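Local coordinates for protein Hen1 (Anabaena variabilis, PDB 3JWH) that probably transfers a methyl group from S-adenosylmethionine to the 2'-hydroxyl of the 3'-terminal nucleotide of RNA, at residues M18-V22 with N42-L47; E124-E129 with I178-Y184; A131-I135 with V206-R210; A69-L73 with R85-I89. Numbering follows the deposited sequence.

Interaction 1: residues M18-V22 with N42-L47. With SAH (S-adenosyl-L-homocysteine), chain C.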
loop_
_atom_site.group_PDB
_atom_site.type_symbol
_atom_site.label_atom_id
_atom_site.label_comp_id
_atom_site.label_asym_id
_atom_site.label_seq_id
_atom_site.Cartn_x
_atom_site.Cartn_y
_atom_site.Cartn_z
ATOM N N MET A 18 -2.990 -0.622 -9.397
ATOM C CA MET A 18 -1.792 0.190 -9.495
ATOM C C MET A 18 -2.080 1.618 -9.946
ATOM O O MET A 18 -1.566 2.573 -9.355
ATOM C CB MET A 18 -0.778 -0.462 -10.428
ATOM C CG MET A 18 0.550 -0.755 -9.739
ATOM S SD MET A 18 0.420 -2.035 -8.487
ATOM C CE MET A 18 0.704 -3.471 -9.501
ATOM N N ASN A 19 -2.897 1.773 -10.984
ATOM C CA ASN A 19 -3.244 3.109 -11.474
ATOM C C ASN A 19 -3.930 3.897 -10.367
ATOM O O ASN A 19 -3.702 5.094 -10.195
ATOM C CB ASN A 19 -4.197 3.013 -12.672
ATOM C CG ASN A 19 -3.485 2.649 -13.964
ATOM O OD1 ASN A 19 -2.711 3.444 -14.504
ATOM N ND2 ASN A 19 -3.744 1.446 -14.465
ATOM N N GLY A 20 -4.787 3.209 -9.627
ATOM C CA GLY A 20 -5.492 3.857 -8.539
ATOM C C GLY A 20 -4.556 4.335 -7.447
ATOM O O GLY A 20 -4.766 5.397 -6.879
ATOM N N VAL A 21 -3.526 3.548 -7.149
ATOM C CA VAL A 21 -2.561 3.906 -6.108
ATOM C C VAL A 21 -1.658 5.043 -6.586
ATOM O O VAL A 21 -1.458 6.026 -5.875
ATOM C CB VAL A 21 -1.685 2.690 -5.711
ATOM C CG1 VAL A 21 -0.645 3.108 -4.701
ATOM C CG2 VAL A 21 -2.547 1.591 -5.136
ATOM N N VAL A 22 -1.128 4.918 -7.802
ATOM C CA VAL A 22 -0.262 5.956 -8.340
ATOM C C VAL A 22 -0.999 7.281 -8.402
ATOM O O VAL A 22 -0.434 8.334 -8.099
ATOM C CB VAL A 22 0.229 5.596 -9.751
ATOM C CG1 VAL A 22 1.047 6.731 -10.328
ATOM C CG2 VAL A 22 1.051 4.331 -9.695
ATOM N N ASN A 42 5.633 -5.179 -8.029
ATOM C CA ASN A 42 4.773 -4.714 -9.113
ATOM C C ASN A 42 4.621 -3.205 -9.044
ATOM O O ASN A 42 4.888 -2.505 -10.018
ATOM C CB ASN A 42 3.415 -5.406 -9.054
ATOM C CG ASN A 42 3.505 -6.872 -9.418
ATOM O OD1 ASN A 42 4.350 -7.266 -10.234
ATOM N ND2 ASN A 42 2.628 -7.695 -8.833
ATOM N N LEU A 43 4.224 -2.696 -7.881
ATOM C CA LEU A 43 4.091 -1.260 -7.728
ATOM C C LEU A 43 5.470 -0.585 -7.760
ATOM O O LEU A 43 5.612 0.520 -8.294
ATOM C CB LEU A 43 3.367 -0.925 -6.424
ATOM C CG LEU A 43 3.383 0.563 -6.075
ATOM C CD1 LEU A 43 2.621 1.361 -7.130
ATOM C CD2 LEU A 43 2.773 0.770 -4.706
ATOM N N LEU A 44 6.490 -1.241 -7.196
ATOM C CA LEU A 44 7.842 -0.654 -7.197
ATOM C C LEU A 44 8.344 -0.435 -8.639
ATOM O O LEU A 44 9.020 0.552 -8.917
ATOM C CB LEU A 44 8.844 -1.547 -6.439
ATOM C CG LEU A 44 8.654 -1.877 -4.947
ATOM C CD1 LEU A 44 9.837 -2.718 -4.510
ATOM C CD2 LEU A 44 8.547 -0.617 -4.079
ATOM N N LYS A 45 8.020 -1.349 -9.550
ATOM C CA LYS A 45 8.444 -1.217 -10.948
ATOM C C LYS A 45 7.847 0.038 -11.581
ATOM O O LYS A 45 8.542 0.803 -12.252
ATOM C CB LYS A 45 8.025 -2.451 -11.750
ATOM C CG LYS A 45 8.466 -2.423 -13.205
ATOM C CD LYS A 45 8.372 -3.796 -13.853
ATOM C CE LYS A 45 9.202 -3.850 -15.131
ATOM N NZ LYS A 45 9.242 -5.220 -15.734
ATOM N N ILE A 46 6.555 0.252 -11.346
ATOM C CA ILE A 46 5.855 1.414 -11.874
ATOM C C ILE A 46 6.359 2.745 -11.298
ATOM O O ILE A 46 6.455 3.729 -12.014
ATOM C CB ILE A 46 4.316 1.266 -11.635
ATOM C CG1 ILE A 46 3.761 0.197 -12.583
ATOM C CG2 ILE A 46 3.592 2.592 -11.882
ATOM C CD1 ILE A 46 2.397 -0.324 -12.194
ATOM N N LEU A 47 6.689 2.782 -10.007
ATOM C CA LEU A 47 7.186 4.015 -9.399
ATOM C C LEU A 47 8.607 4.379 -9.857
ATOM O O LEU A 47 8.913 5.544 -10.112
ATOM C CB LEU A 47 7.181 3.892 -7.868
ATOM C CG LEU A 47 5.860 3.624 -7.143
ATOM C CD1 LEU A 47 6.090 3.714 -5.634
ATOM C CD2 LEU A 47 4.800 4.636 -7.586
HETATM N N SAH C . 1.805 -5.728 -2.552
HETATM C CA SAH C . 2.228 -6.769 -3.501
HETATM C CB SAH C . 1.582 -8.101 -3.115
HETATM C CG SAH C . 1.952 -8.477 -1.680
HETATM S SD SAH C . 1.177 -10.026 -1.087
HETATM C C SAH C . 1.775 -6.392 -4.913
HETATM O O SAH C . 0.679 -6.858 -5.291
HETATM O OXT SAH C . 2.534 -5.652 -5.579
HETATM C "C5'" SAH C . 1.547 -9.812 0.691
HETATM C "C4'" SAH C . 3.001 -9.390 0.908
HETATM O "O4'" SAH C . 3.164 -8.985 2.279
HETATM C "C3'" SAH C . 3.941 -10.577 0.673
HETATM O "O3'" SAH C . 5.158 -10.125 0.075
HETATM C "C2'" SAH C . 4.192 -11.052 2.104
HETATM O "O2'" SAH C . 5.456 -11.720 2.163
HETATM C "C1'" SAH C . 4.308 -9.690 2.784
HETATM N N9 SAH C . 4.198 -9.790 4.255
HETATM C C8 SAH C . 3.280 -10.486 4.922
HETATM N N7 SAH C . 3.461 -10.322 6.230
HETATM C C5 SAH C . 4.503 -9.516 6.401
HETATM C C6 SAH C . 5.155 -8.999 7.510
HETATM N N6 SAH C . 4.745 -9.310 8.739
HETATM N N1 SAH C . 6.206 -8.196 7.328
HETATM C C2 SAH C . 6.631 -7.892 6.109
HETATM N N3 SAH C . 6.036 -8.367 5.033
HETATM C C4 SAH C . 4.976 -9.177 5.140
#

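Interaction 2: residues E124-E129 with I178-Y184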
loop_
_atom_site.group_PDB
_atom_site.type_symbol
_atom_site.label_atom_id
_atom_site.label_comp_id
_atom_site.label_asym_id
_atom_site.label_seq_id
_atom_site.Cartn_x
_atom_site.Cartn_y
_atom_site.Cartn_z
ATOM N N GLU A 124 -0.334 -1.744 12.854
ATOM C CA GLU A 124 -1.063 -0.479 12.919
ATOM C C GLU A 124 -0.275 0.595 13.651
ATOM O O GLU A 124 -0.241 1.736 13.212
ATOM C CB GLU A 124 -2.430 -0.662 13.596
ATOM C CG GLU A 124 -3.492 -1.315 12.710
ATOM C CD GLU A 124 -4.703 -1.810 13.499
ATOM O OE1 GLU A 124 -4.819 -1.461 14.696
ATOM O OE2 GLU A 124 -5.541 -2.538 12.921
ATOM N N ARG A 125 0.347 0.236 14.773
ATOM C CA ARG A 125 1.144 1.193 15.531
ATOM C C ARG A 125 2.393 1.544 14.753
ATOM O O ARG A 125 2.722 2.714 14.593
ATOM C CB ARG A 125 1.520 0.632 16.900
ATOM C CG ARG A 125 0.383 0.705 17.910
ATOM C CD ARG A 125 0.879 0.344 19.290
ATOM N NE ARG A 125 1.390 -1.022 19.317
ATOM C CZ ARG A 125 0.624 -2.105 19.244
ATOM N NH1 ARG A 125 -0.697 -1.980 19.147
ATOM N NH2 ARG A 125 1.177 -3.312 19.264
ATOM N N VAL A 126 3.087 0.527 14.264
ATOM C CA VAL A 126 4.284 0.755 13.482
ATOM C C VAL A 126 4.001 1.775 12.377
ATOM O O VAL A 126 4.775 2.707 12.152
ATOM C CB VAL A 126 4.767 -0.547 12.828
ATOM C CG1 VAL A 126 5.957 -0.268 11.916
ATOM C CG2 VAL A 126 5.131 -1.555 13.902
ATOM N N LEU A 127 2.870 1.602 11.702
ATOM C CA LEU A 127 2.500 2.471 10.599
ATOM C C LEU A 127 1.870 3.828 10.949
ATOM O O LEU A 127 2.326 4.876 10.478
ATOM C CB LEU A 127 1.565 1.696 9.655
ATOM C CG LEU A 127 0.836 2.450 8.542
ATOM C CD1 LEU A 127 1.815 2.961 7.495
ATOM C CD2 LEU A 127 -0.165 1.496 7.904
ATOM N N PHE A 128 0.828 3.821 11.769
ATOM C CA PHE A 128 0.149 5.068 12.099
ATOM C C PHE A 128 0.660 5.840 13.308
ATOM O O PHE A 128 0.210 6.951 13.559
ATOM C CB PHE A 128 -1.350 4.795 12.248
ATOM C CG PHE A 128 -2.010 4.318 10.979
ATOM C CD1 PHE A 128 -2.194 5.191 9.904
ATOM C CD2 PHE A 128 -2.449 3.003 10.858
ATOM C CE1 PHE A 128 -2.809 4.756 8.730
ATOM C CE2 PHE A 128 -3.062 2.561 9.691
ATOM C CZ PHE A 128 -3.244 3.438 8.624
ATOM N N GLU A 129 1.614 5.267 14.037
ATOM C CA GLU A 129 2.163 5.906 15.235
ATOM C C GLU A 129 3.664 6.128 15.080
ATOM O O GLU A 129 4.143 7.265 15.131
ATOM C CB GLU A 129 1.871 5.022 16.454
ATOM C CG GLU A 129 2.049 5.669 17.819
ATOM C CD GLU A 129 1.644 4.722 18.944
ATOM O OE1 GLU A 129 0.429 4.491 19.119
ATOM O OE2 GLU A 129 2.540 4.186 19.637
ATOM N N ILE A 178 -9.229 3.428 12.817
ATOM C CA ILE A 178 -7.874 3.962 12.743
ATOM C C ILE A 178 -7.882 5.469 12.987
ATOM O O ILE A 178 -7.043 5.991 13.719
ATOM C CB ILE A 178 -7.203 3.680 11.369
ATOM C CG1 ILE A 178 -6.865 2.186 11.229
ATOM C CG2 ILE A 178 -5.945 4.512 11.226
ATOM C CD1 ILE A 178 -5.841 1.674 12.243
ATOM N N THR A 179 -8.843 6.170 12.395
ATOM C CA THR A 179 -8.897 7.619 12.565
ATOM C C THR A 179 -9.325 8.033 13.970
ATOM O O THR A 179 -9.285 9.213 14.309
ATOM C CB THR A 179 -9.875 8.266 11.575
ATOM O OG1 THR A 179 -11.206 7.989 12.009
ATOM C CG2 THR A 179 -9.663 7.718 10.156
ATOM N N GLU A 180 -9.753 7.063 14.767
ATOM C CA GLU A 180 -10.192 7.314 16.137
ATOM C C GLU A 180 -9.022 7.164 17.104
ATOM O O GLU A 180 -8.977 7.825 18.139
ATOM C CB GLU A 180 -11.308 6.338 16.518
ATOM C CG GLU A 180 -12.691 6.723 16.011
ATOM C CD GLU A 180 -13.660 5.540 15.948
ATOM O OE1 GLU A 180 -13.523 4.591 16.758
ATOM O OE2 GLU A 180 -14.575 5.564 15.086
ATOM N N ARG A 181 -8.077 6.298 16.753
ATOM C CA ARG A 181 -6.906 6.041 17.580
ATOM C C ARG A 181 -5.691 6.832 17.151
ATOM O O ARG A 181 -4.862 7.205 17.986
ATOM C CB ARG A 181 -6.553 4.547 17.561
ATOM C CG ARG A 181 -7.446 3.689 18.451
ATOM C CD ARG A 181 -6.930 2.261 18.537
ATOM N NE ARG A 181 -7.112 1.538 17.285
ATOM C CZ ARG A 181 -6.220 0.700 16.762
ATOM N NH1 ARG A 181 -5.064 0.474 17.377
ATOM N NH2 ARG A 181 -6.491 0.075 15.626
ATOM N N PHE A 182 -5.593 7.089 15.851
ATOM C CA PHE A 182 -4.464 7.809 15.294
ATOM C C PHE A 182 -4.828 9.156 14.666
ATOM O O PHE A 182 -5.975 9.391 14.306
ATOM C CB PHE A 182 -3.781 6.885 14.295
ATOM C CG PHE A 182 -3.403 5.560 14.889
ATOM C CD1 PHE A 182 -2.296 5.448 15.727
ATOM C CD2 PHE A 182 -4.189 4.427 14.656
ATOM C CE1 PHE A 182 -1.978 4.237 16.322
ATOM C CE2 PHE A 182 -3.877 3.215 15.248
ATOM C CZ PHE A 182 -2.771 3.112 16.082
ATOM N N ALA A 183 -3.842 10.040 14.540
ATOM C CA ALA A 183 -4.074 11.380 13.987
ATOM C C ALA A 183 -4.284 11.403 12.470
ATOM O O ALA A 183 -3.556 12.073 11.737
ATOM C CB ALA A 183 -2.908 12.322 14.382
ATOM N N TYR A 184 -5.287 10.672 12.001
ATOM C CA TYR A 184 -5.575 10.621 10.571
ATOM C C TYR A 184 -7.058 10.731 10.277
ATOM O O TYR A 184 -7.896 10.474 11.132
ATOM C CB TYR A 184 -5.099 9.296 9.950
ATOM C CG TYR A 184 -3.615 9.141 9.844
ATOM C CD1 TYR A 184 -2.850 8.773 10.953
ATOM C CD2 TYR A 184 -2.957 9.405 8.642
ATOM C CE1 TYR A 184 -1.468 8.679 10.866
ATOM C CE2 TYR A 184 -1.578 9.314 8.554
ATOM C CZ TYR A 184 -0.837 8.951 9.667
ATOM O OH TYR A 184 0.544 8.859 9.573
HETATM O O HOH W 1 -1.159 8.835 14.677
#

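Interaction 3: residues A131-I135 with V206-R210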
loop_
_atom_site.group_PDB
_atom_site.type_symbol
_atom_site.label_atom_id
_atom_site.label_comp_id
_atom_site.label_asym_id
_atom_site.label_seq_id
_atom_site.Cartn_x
_atom_site.Cartn_y
_atom_site.Cartn_z
ATOM N N ALA A 131 6.042 5.317 12.246
ATOM C CA ALA A 131 6.428 5.998 11.007
ATOM C C ALA A 131 5.638 7.294 10.860
ATOM O O ALA A 131 6.199 8.371 10.678
ATOM C CB ALA A 131 6.178 5.085 9.808
ATOM N N GLN A 132 4.321 7.167 10.967
ATOM C CA GLN A 132 3.406 8.282 10.871
ATOM C C GLN A 132 3.614 9.155 9.640
ATOM O O GLN A 132 3.795 10.357 9.757
ATOM C CB GLN A 132 3.494 9.138 12.138
ATOM C CG GLN A 132 2.244 9.940 12.449
ATOM C CD GLN A 132 2.220 10.460 13.886
ATOM O OE1 GLN A 132 2.697 9.799 14.805
ATOM N NE2 GLN A 132 1.641 11.626 14.081
ATOM N N PRO A 133 3.594 8.561 8.430
ATOM C CA PRO A 133 3.781 9.413 7.262
ATOM C C PRO A 133 2.547 10.313 7.029
ATOM O O PRO A 133 1.490 10.093 7.612
ATOM C CB PRO A 133 4.018 8.405 6.118
ATOM C CG PRO A 133 3.274 7.187 6.569
ATOM C CD PRO A 133 3.504 7.133 8.064
ATOM N N LYS A 134 2.701 11.335 6.205
ATOM C CA LYS A 134 1.589 12.229 5.907
ATOM C C LYS A 134 0.454 11.467 5.209
ATOM O O LYS A 134 -0.721 11.665 5.520
ATOM C CB LYS A 134 2.059 13.365 5.002
ATOM C CG LYS A 134 1.002 14.445 4.782
ATOM C CD LYS A 134 1.516 15.586 3.910
ATOM C CE LYS A 134 0.525 16.747 3.898
ATOM N NZ LYS A 134 1.071 17.948 3.187
ATOM N N ILE A 135 0.822 10.583 4.291
ATOM C CA ILE A 135 -0.154 9.809 3.526
ATOM C C ILE A 135 0.020 8.313 3.696
ATOM O O ILE A 135 1.144 7.829 3.734
ATOM C CB ILE A 135 -0.026 10.097 1.998
ATOM C CG1 ILE A 135 -0.232 11.579 1.719
ATOM C CG2 ILE A 135 -1.003 9.236 1.205
ATOM C CD1 ILE A 135 -1.509 12.112 2.286
ATOM N N VAL A 206 -7.486 6.011 1.630
ATOM C CA VAL A 206 -6.440 7.010 1.582
ATOM C C VAL A 206 -6.525 7.783 2.899
ATOM O O VAL A 206 -7.470 8.541 3.119
ATOM C CB VAL A 206 -6.628 7.979 0.387
ATOM C CG1 VAL A 206 -5.546 9.037 0.403
ATOM C CG2 VAL A 206 -6.555 7.204 -0.934
ATOM N N PHE A 207 -5.558 7.547 3.785
ATOM C CA PHE A 207 -5.496 8.229 5.073
ATOM C C PHE A 207 -4.615 9.454 4.940
ATOM O O PHE A 207 -3.513 9.380 4.396
ATOM C CB PHE A 207 -4.882 7.334 6.146
ATOM C CG PHE A 207 -5.705 6.141 6.498
ATOM C CD1 PHE A 207 -6.644 6.208 7.519
ATOM C CD2 PHE A 207 -5.478 4.928 5.871
ATOM C CE1 PHE A 207 -7.328 5.086 7.911
ATOM C CE2 PHE A 207 -6.157 3.803 6.255
ATOM C CZ PHE A 207 -7.079 3.873 7.274
ATOM N N ILE A 208 -5.088 10.585 5.434
ATOM C CA ILE A 208 -4.286 11.792 5.375
ATOM C C ILE A 208 -4.068 12.276 6.803
ATOM O O ILE A 208 -5.016 12.389 7.590
ATOM C CB ILE A 208 -4.964 12.882 4.538
ATOM C CG1 ILE A 208 -5.036 12.421 3.079
ATOM C CG2 ILE A 208 -4.176 14.193 4.628
ATOM C CD1 ILE A 208 -5.674 13.426 2.155
ATOM N N HIS A 209 -2.814 12.546 7.144
ATOM C CA HIS A 209 -2.503 12.988 8.492
ATOM C C HIS A 209 -3.101 14.353 8.772
ATOM O O HIS A 209 -3.095 15.231 7.923
ATOM C CB HIS A 209 -0.980 13.040 8.712
ATOM C CG HIS A 209 -0.583 13.099 10.154
ATOM N ND1 HIS A 209 -0.883 14.171 10.970
ATOM C CD2 HIS A 209 0.027 12.186 10.946
ATOM C CE1 HIS A 209 -0.485 13.908 12.202
ATOM N NE2 HIS A 209 0.072 12.710 12.214
ATOM N N ARG A 210 -3.638 14.519 9.970
ATOM C CA ARG A 210 -4.186 15.798 10.365
ATOM C C ARG A 210 -3.046 16.820 10.524
ATOM O O ARG A 210 -1.902 16.447 10.799
ATOM C CB ARG A 210 -4.938 15.636 11.683
ATOM C CG ARG A 210 -6.159 14.742 11.559
ATOM C CD ARG A 210 -6.842 14.482 12.901
ATOM N NE ARG A 210 -7.942 13.539 12.732
ATOM C CZ ARG A 210 -8.281 12.613 13.615
ATOM N NH1 ARG A 210 -7.614 12.499 14.756
ATOM N NH2 ARG A 210 -9.266 11.769 13.343
#

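Interaction 4: residues A69-L73 with R85-I89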
loop_
_atom_site.group_PDB
_atom_site.type_symbol
_atom_site.label_atom_id
_atom_site.label_comp_id
_atom_site.label_asym_id
_atom_site.label_seq_id
_atom_site.Cartn_x
_atom_site.Cartn_y
_atom_site.Cartn_z
ATOM N N ALA A 69 11.801 -9.322 -6.872
ATOM C CA ALA A 69 11.561 -7.899 -7.120
ATOM C C ALA A 69 12.780 -7.253 -7.785
ATOM O O ALA A 69 12.656 -6.552 -8.792
ATOM C CB ALA A 69 11.248 -7.187 -5.821
ATOM N N GLN A 70 13.955 -7.489 -7.207
ATOM C CA GLN A 70 15.202 -6.939 -7.724
ATOM C C GLN A 70 15.408 -7.427 -9.160
ATOM O O GLN A 70 15.873 -6.691 -10.027
ATOM C CB GLN A 70 16.368 -7.390 -6.830
ATOM C CG GLN A 70 17.699 -6.717 -7.105
ATOM C CD GLN A 70 17.588 -5.207 -7.103
ATOM O OE1 GLN A 70 17.154 -4.611 -8.089
ATOM N NE2 GLN A 70 17.963 -4.578 -5.991
ATOM N N GLU A 71 15.032 -8.675 -9.404
ATOM C CA GLU A 71 15.174 -9.289 -10.714
ATOM C C GLU A 71 14.391 -8.565 -11.806
ATOM O O GLU A 71 14.969 -8.146 -12.806
ATOM C CB GLU A 71 14.744 -10.750 -10.635
ATOM C CG GLU A 71 15.055 -11.574 -11.868
ATOM C CD GLU A 71 14.887 -13.061 -11.600
ATOM O OE1 GLU A 71 13.809 -13.457 -11.094
ATOM O OE2 GLU A 71 15.828 -13.833 -11.892
ATOM N N ARG A 72 13.085 -8.408 -11.633
ATOM C CA ARG A 72 12.319 -7.723 -12.664
ATOM C C ARG A 72 12.596 -6.222 -12.701
ATOM O O ARG A 72 12.531 -5.599 -13.769
ATOM C CB ARG A 72 10.821 -8.016 -12.526
ATOM C CG ARG A 72 10.274 -8.089 -11.130
ATOM C CD ARG A 72 8.908 -8.777 -11.147
ATOM N NE ARG A 72 7.897 -8.011 -11.877
ATOM C CZ ARG A 72 7.341 -6.882 -11.442
ATOM N NH1 ARG A 72 7.690 -6.367 -10.272
ATOM N NH2 ARG A 72 6.428 -6.264 -12.180
ATOM N N LEU A 73 12.931 -5.642 -11.555
ATOM C CA LEU A 73 13.229 -4.219 -11.525
ATOM C C LEU A 73 14.450 -3.984 -12.388
ATOM O O LEU A 73 14.641 -2.894 -12.920
ATOM C CB LEU A 73 13.489 -3.726 -10.098
ATOM C CG LEU A 73 12.249 -3.418 -9.240
ATOM C CD1 LEU A 73 12.641 -3.136 -7.794
ATOM C CD2 LEU A 73 11.515 -2.231 -9.816
ATOM N N ARG A 85 17.309 5.954 -6.631
ATOM C CA ARG A 85 16.053 6.236 -5.936
ATOM C C ARG A 85 15.493 4.981 -5.249
ATOM O O ARG A 85 14.751 5.074 -4.270
ATOM C CB ARG A 85 15.030 6.788 -6.937
ATOM C CG ARG A 85 15.360 8.184 -7.443
ATOM C CD ARG A 85 14.827 8.465 -8.851
ATOM N NE ARG A 85 13.372 8.367 -8.971
ATOM C CZ ARG A 85 12.740 7.486 -9.749
ATOM N NH1 ARG A 85 13.435 6.622 -10.473
ATOM N NH2 ARG A 85 11.412 7.482 -9.818
ATOM N N LEU A 86 15.869 3.820 -5.766
ATOM C CA LEU A 86 15.404 2.533 -5.259
ATOM C C LEU A 86 16.155 1.957 -4.060
ATOM O O LEU A 86 17.357 2.107 -3.932
ATOM C CB LEU A 86 15.441 1.501 -6.383
ATOM C CG LEU A 86 15.067 0.089 -5.932
ATOM C CD1 LEU A 86 13.586 0.040 -5.562
ATOM C CD2 LEU A 86 15.390 -0.899 -7.036
ATOM N N GLN A 87 15.426 1.259 -3.205
ATOM C CA GLN A 87 15.998 0.637 -2.023
ATOM C C GLN A 87 15.091 -0.533 -1.642
ATOM O O GLN A 87 13.874 -0.383 -1.568
ATOM C CB GLN A 87 16.062 1.657 -0.882
ATOM C CG GLN A 87 17.058 1.356 0.213
ATOM C CD GLN A 87 16.883 2.273 1.418
ATOM O OE1 GLN A 87 16.706 3.490 1.274
ATOM N NE2 GLN A 87 16.942 1.698 2.611
ATOM N N LEU A 88 15.695 -1.696 -1.420
ATOM C CA LEU A 88 14.990 -2.918 -1.034
ATOM C C LEU A 88 15.427 -3.324 0.374
ATOM O O LEU A 88 16.614 -3.420 0.658
ATOM C CB LEU A 88 15.315 -4.033 -2.025
ATOM C CG LEU A 88 14.229 -4.433 -3.029
ATOM C CD1 LEU A 88 13.515 -3.226 -3.575
ATOM C CD2 LEU A 88 14.859 -5.225 -4.131
ATOM N N ILE A 89 14.462 -3.570 1.246
ATOM C CA ILE A 89 14.755 -3.922 2.627
ATOM C C ILE A 89 13.991 -5.153 3.119
ATOM O O ILE A 89 12.770 -5.244 2.949
ATOM C CB ILE A 89 14.378 -2.759 3.562
ATOM C CG1 ILE A 89 15.250 -1.542 3.280
ATOM C CG2 ILE A 89 14.497 -3.201 5.008
ATOM C CD1 ILE A 89 14.742 -0.287 3.965
#

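Interaction 1: residues M18-V22 with N42-L47
In the Rossmann-like methyltransferase fold, helix 42-49 follows the first strand, 32-36, and the cofactor-binding Gly37-Cys38-Gly39 turn; helix 13-27 packs beside it. The two short segments cross at -55°, with their axes 10.7 Å apart at closest approach, and bury 299 Å² between them. The contact is essentially apolar. Met18 buries the most surface of any residue here, laying its thioether along the start of the partner helix: SD lies 3.8 Å from Leu43 CB, and its side chain also packs against Ile46. One turn further on, Val22 packs on the side chains of the same helix through CG2, 3.8 Å from Ile46 CG2, 4.2 Å from Leu43 CD1 and 4.3 Å from Leu47 CD2. Val21 CG1 meets Leu43 CD2 at 4.1 Å, where both side chains also rest on Thr107 of the central sheet. Next to the pocket, Met18 CE touches Asn42 CB at 3.4 Å, and that same Asn42 CB is 3.6 Å from the carboxylate atom OXT of S-adenosylhomocysteine.

Interaction 2: residues E124-E129 with I178-Y184
In this part of the Rossmann-like methyltransferase fold, helix 117-131 meets the C-terminal end of helix 168-181 and the link from it into strand 184-188, beside strands 135-141 and 202-209, and the contact is built around an aromatic cluster of Phe128, Phe182 and Tyr184. The main bump is Phe128, which fills a hollow formed by Ile178, Phe182 and Tyr184. Ile178 CG2 sits almost squarely over one face of its ring, 3.7 Å from the centroid, a CH-pi contact. The edge of Phe128 points to the face of Tyr184 in an edge-to-face pair with centroids 5.2 Å apart. Phe182, just beyond the end of helix 168-181, fits against helix 117-131 in turn: Phe128 CB and Glu124 O lie over one face of its ring, while Arg125 CG and Glu129 OE1 approach its edge. At the margin a salt bridge closes the interface, Arg181 NH2 donating a very short 2.5 Å bond to Glu124 OE1; OE2 of the same glutamate is held by Trp174. The Tyr184 hydroxyl bonds to Pro133 O. Where the backbones part, a water fills the gap, donating to Phe128 O at 2.6 Å and accepting from Ala183 N at 2.9 Å.

Interaction 3: residues A131-I135 with V206-R210
This is an antiparallel strand contact, formed where the loop 132-134 runs into strand 135-141 alongside the end of strand 202-209. Strand 202-209 lies between 135-141 and 184-188 and is antiparallel to both, the reversed strand that distinguishes the class I methyltransferase sheet from a classical Rossmann fold. Ile135 and Ile208 form a non-hydrogen-bonded pair, with CA atoms 4.9 Å apart and side chains on the same face of the sheet, where Ile135 CD1 touches Ile208 CG1 at 3.6 Å. The main-chain bond beside this pair runs from His209 N to Lys134 O, at 2.8 Å. Two CA-H...O contacts supplement it: Ile135 CA to Phe207 O at 3.5 Å and Ile208 CA to Lys134 O at 3.6 Å. Further along, strand 202-209 stays paired with 135-141 through a backbone bond between Phe207 and Val136. Phe207 packs on Ala175 and Ile178 of helix 168-181. His209 buries the largest area in the contact; its ring edge faces Gln132 and Pro133 of the loop, with His209 CB 4.0 Å from Pro133 O, and the ring meets Tyr184 edge-to-face. Its ND1 donates a very short bond of 2.5 Å to Arg210 O.

Interaction 4: residues A69-L73 with R85-I89
Helix segment 69-73 and strand 86-89 run nearly antiparallel, at 161° between their N-to-C directions, with their axes approaching to 10.6 Å. The nearest CA atoms are those of Gln70 and Leu88, 7.8 Å apart, and those of Leu73 and Leu86, 9.5 Å apart, so side chains must bridge the gap. Within the helix, Leu73 N bonds to Ala69 O at 2.9 Å, and this i to i+4 spacing places both residues on the face turned to the strand. Leu86 and Leu88, two positions apart, point back at them, while Gln87 between them points away. The chain here completes a beta-alpha-beta crossover of the Rossmann-like fold: helix 63-73 follows strand 55-60, and strand 86-90 adds on parallel to strand 55-60 as the outermost strand at this end of the sheet. Leu73 CD1 packs 3.6 Å from Leu86 CD2 and 4.3 Å from Leu88 CD1. Ala69 makes a looser contact, its CB 4.4 Å from Leu88 CD2. Leu88 also rests on Leu44 of helix 42-49. At the margin, the Gln70 amide borders the leucines, with NE2 3.7 Å from Leu88 CD2 and OE1 4.2 Å from Leu86 CD2.

The four contacts fall into two touching pairs, 1 with 4 and 2 with 3. Interaction 4, its centre 13 Å from that of interaction 1, packs against helix 42-49, which carries one half of interaction 1: Lys45 CA packs 3.4 Å from Leu73 CD2, and Arg85 NH2 makes a weak hydrogen bond of 3.2 Å to Leu47 O. Interactions 2 and 3 are closer, 9 Å between centres, and alternate along the chain; Tyr184 OH reaches Pro133 O at 2.5 Å, and Arg210 NH2 reaches Thr179 O at 2.7 Å. Interaction 1 contributes Asn42 to the S-adenosylhomocysteine pocket, whereas the side chains of Ala69 in interaction 4 and Leu127 in interaction 2 stay about 9 and 11 Å from the ligand. The centres of interactions 1 and 2 are 24 Å apart.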